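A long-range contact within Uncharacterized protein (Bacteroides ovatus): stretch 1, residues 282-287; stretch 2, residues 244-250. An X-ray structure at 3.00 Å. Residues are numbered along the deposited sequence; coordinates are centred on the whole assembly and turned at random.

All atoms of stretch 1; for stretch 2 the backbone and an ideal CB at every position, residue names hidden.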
# COMPACT_ATOMS: atom_id res chain seq x y z
N LYS A 282 -14.62 28.20 5.61
CA LYS A 282 -15.74 27.36 5.19
C LYS A 282 -15.70 27.11 3.67
O LYS A 282 -15.29 28.00 2.94
CB LYS A 282 -17.07 28.02 5.62
CG LYS A 282 -17.71 27.34 6.84
CD LYS A 282 -18.49 28.29 7.79
CE LYS A 282 -19.66 29.09 7.23
NZ LYS A 282 -20.13 30.13 8.20
N ILE A 283 -16.04 25.89 3.20
CA ILE A 283 -15.98 25.68 1.75
C ILE A 283 -17.27 26.20 1.11
O ILE A 283 -18.36 25.76 1.47
CB ILE A 283 -15.70 24.20 1.34
CG1 ILE A 283 -14.26 23.80 1.67
CG2 ILE A 283 -15.95 23.97 -0.15
CD1 ILE A 283 -14.08 22.35 1.94
N GLU A 284 -17.14 27.11 0.15
CA GLU A 284 -18.30 27.59 -0.58
C GLU A 284 -18.01 27.59 -2.06
O GLU A 284 -17.04 28.22 -2.49
CB GLU A 284 -18.72 28.99 -0.12
CG GLU A 284 -19.86 29.58 -0.96
CD GLU A 284 -20.60 30.79 -0.41
OE1 GLU A 284 -20.25 31.28 0.69
OE2 GLU A 284 -21.58 31.21 -1.07
N VAL A 285 -18.85 26.91 -2.84
CA VAL A 285 -18.75 26.90 -4.30
C VAL A 285 -19.56 28.10 -4.81
O VAL A 285 -20.75 28.23 -4.50
CB VAL A 285 -19.17 25.57 -4.96
CG1 VAL A 285 -19.10 25.66 -6.47
CG2 VAL A 285 -18.31 24.42 -4.45
N ASP A 286 -18.89 29.01 -5.54
CA ASP A 286 -19.53 30.21 -6.06
C ASP A 286 -20.29 29.88 -7.33
O ASP A 286 -19.77 29.16 -8.18
CB ASP A 286 -18.49 31.31 -6.30
CG ASP A 286 -17.69 31.66 -5.05
OD1 ASP A 286 -18.31 32.11 -4.05
OD2 ASP A 286 -16.46 31.47 -5.08
N LYS A 287 -21.54 30.37 -7.42
CA LYS A 287 -22.44 30.19 -8.57
C LYS A 287 -21.68 30.49 -9.86
O LYS A 287 -20.96 31.50 -9.91
CB LYS A 287 -23.69 31.10 -8.45
CG LYS A 287 -24.76 30.89 -9.54
CD LYS A 287 -26.03 31.74 -9.31
CE LYS A 287 -27.32 31.01 -9.62
NZ LYS A 287 -28.53 31.78 -9.19
N UNK A 244 -13.41 25.21 -12.75
CA UNK A 244 -12.95 24.47 -11.59
C UNK A 244 -12.62 25.46 -10.46
O UNK A 244 -12.14 26.58 -10.69
CB UNK A 244 -11.73 23.61 -11.94
N UNK A 245 -13.00 25.04 -9.25
CA UNK A 245 -12.79 25.69 -7.96
C UNK A 245 -12.19 24.64 -7.04
O UNK A 245 -12.74 23.54 -6.91
CB UNK A 245 -14.09 26.27 -7.39
N UNK A 246 -11.01 24.93 -6.48
CA UNK A 246 -10.33 23.99 -5.61
C UNK A 246 -10.35 24.42 -4.15
O UNK A 246 -10.40 25.62 -3.83
CB UNK A 246 -8.88 23.81 -6.07
N UNK A 247 -10.30 23.43 -3.26
CA UNK A 247 -10.22 23.66 -1.83
C UNK A 247 -9.08 22.80 -1.30
O UNK A 247 -9.07 21.57 -1.46
CB UNK A 247 -11.54 23.34 -1.13
N UNK A 248 -8.07 23.46 -0.76
CA UNK A 248 -6.88 22.83 -0.22
C UNK A 248 -7.03 22.83 1.32
O UNK A 248 -7.25 23.90 1.89
CB UNK A 248 -5.61 23.56 -0.67
N UNK A 249 -6.99 21.64 1.97
CA UNK A 249 -7.10 21.46 3.43
C UNK A 249 -5.87 20.75 3.94
O UNK A 249 -5.49 19.71 3.40
CB UNK A 249 -8.36 20.67 3.80
N UNK A 250 -5.26 21.29 5.01
CA UNK A 250 -4.10 20.73 5.68
C UNK A 250 -4.60 19.84 6.81
O UNK A 250 -5.11 20.33 7.82
CB UNK A 250 -3.17 21.83 6.20

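Stretch 2 has extended backbone angles throughout and runs roughly antiparallel to stretch 1, with the two directions 170° apart. Alternate positions, 245, 247 and 249, face stretch 1.

The ideal CB of position 244 has nothing of stretch 1 within 5.5 Å, so stretch 1 sets no demand. Beta-branched residues suit the extended backbone, but many others would fit. The residue is Val244, and it makes no contact here.

Position 245 points toward stretch 1. Its CA lies 7.1 Å from the CA of Val285, too far for backbone pairing. The ideal CB is 5.1 Å from Val285 CG1, which leaves room for a side chain of some length. Stretch 1 offers two backbone groups here: the carbonyl O of Glu284 and the N-H of Asp286. A lone donor, as in lysine or arginine, could serve the first, and a lone acceptor, as in glutamate, the second. A side-chain amide can do both; an apolar chain could pack on Val285 but would not bond either group. The residue is Gln245. Its chi1 and chi2 are both t, so the chain is extended and its amide reaches the backbone. Gln245 NE2 donates to Glu284 O at 2.8 Å, and Asp286 N donates to Gln245 OE1 at 3.1 Å, with a nearly straight N-H...O angle of 166°. The amide thus brackets Val285, and Gln245 NE2 lies 3.4 Å from Val285 CA. Gln245 OE1 also comes within 3.3 Å of Asp286 OD2, but both are acceptors and no hydrogen bond forms.

Position 246 has no part of stretch 1 near its CB, so many residues would do. The residue is Glu246, which is exposed.

Position 247 points toward stretch 1, and its ideal CB is already 3.9 Å from Ile283 CG1. A small side chain such as alanine fits against Ile283, and a modestly larger apolar one is not excluded by what is visible. The residue is Ala247. Ala247 CB packs on Ile283 CG1 at 3.9 Å.

Position 248 is again free of stretch 1. The residue is Thr248, which touches a crystal neighbour.

Position 249 points toward stretch 1, but nothing lies within 5.5 Å of its ideal CB. The apolar end of Ile283 is the natural target for a longer aliphatic chain; leucine, isoleucine or methionine would be reasonable. The residue is Ile249, with chi1 m and chi2 t. Ile249 CD1 meets Ile283 CD1 at 4.0 Å.

Position 250 is out of reach of stretch 1 and unconstrained by it. The residue is Asp250; its OD1 is hydrogen-bonded elsewhere in the structure.

Stretch 2 244-250: VQEATID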
# COMPACT_ATOMS: atom_id res chain seq x y z
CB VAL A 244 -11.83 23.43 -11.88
CG1 VAL A 244 -10.77 23.96 -12.81
CG2 VAL A 244 -11.21 22.90 -10.60
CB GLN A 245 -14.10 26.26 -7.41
CG GLN A 245 -13.89 27.43 -6.49
CD GLN A 245 -15.20 27.93 -5.95
OE1 GLN A 245 -16.01 28.56 -6.66
NE2 GLN A 245 -15.42 27.67 -4.68
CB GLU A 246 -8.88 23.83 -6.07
CG GLU A 246 -8.55 22.45 -6.60
CD GLU A 246 -7.25 22.39 -7.36
OE1 GLU A 246 -6.19 22.60 -6.73
OE2 GLU A 246 -7.28 22.14 -8.59
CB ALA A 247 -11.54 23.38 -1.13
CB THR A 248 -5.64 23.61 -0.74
OG1 THR A 248 -5.87 24.08 -2.08
CG2 THR A 248 -4.39 22.79 -0.71
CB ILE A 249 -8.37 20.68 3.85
CG1 ILE A 249 -9.63 21.37 3.36
CG2 ILE A 249 -8.41 20.46 5.37
CD1 ILE A 249 -10.73 20.40 3.11
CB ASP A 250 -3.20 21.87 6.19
CG ASP A 250 -1.85 21.44 6.74
OD1 ASP A 250 -1.76 20.33 7.29
OD2 ASP A 250 -0.91 22.27 6.71
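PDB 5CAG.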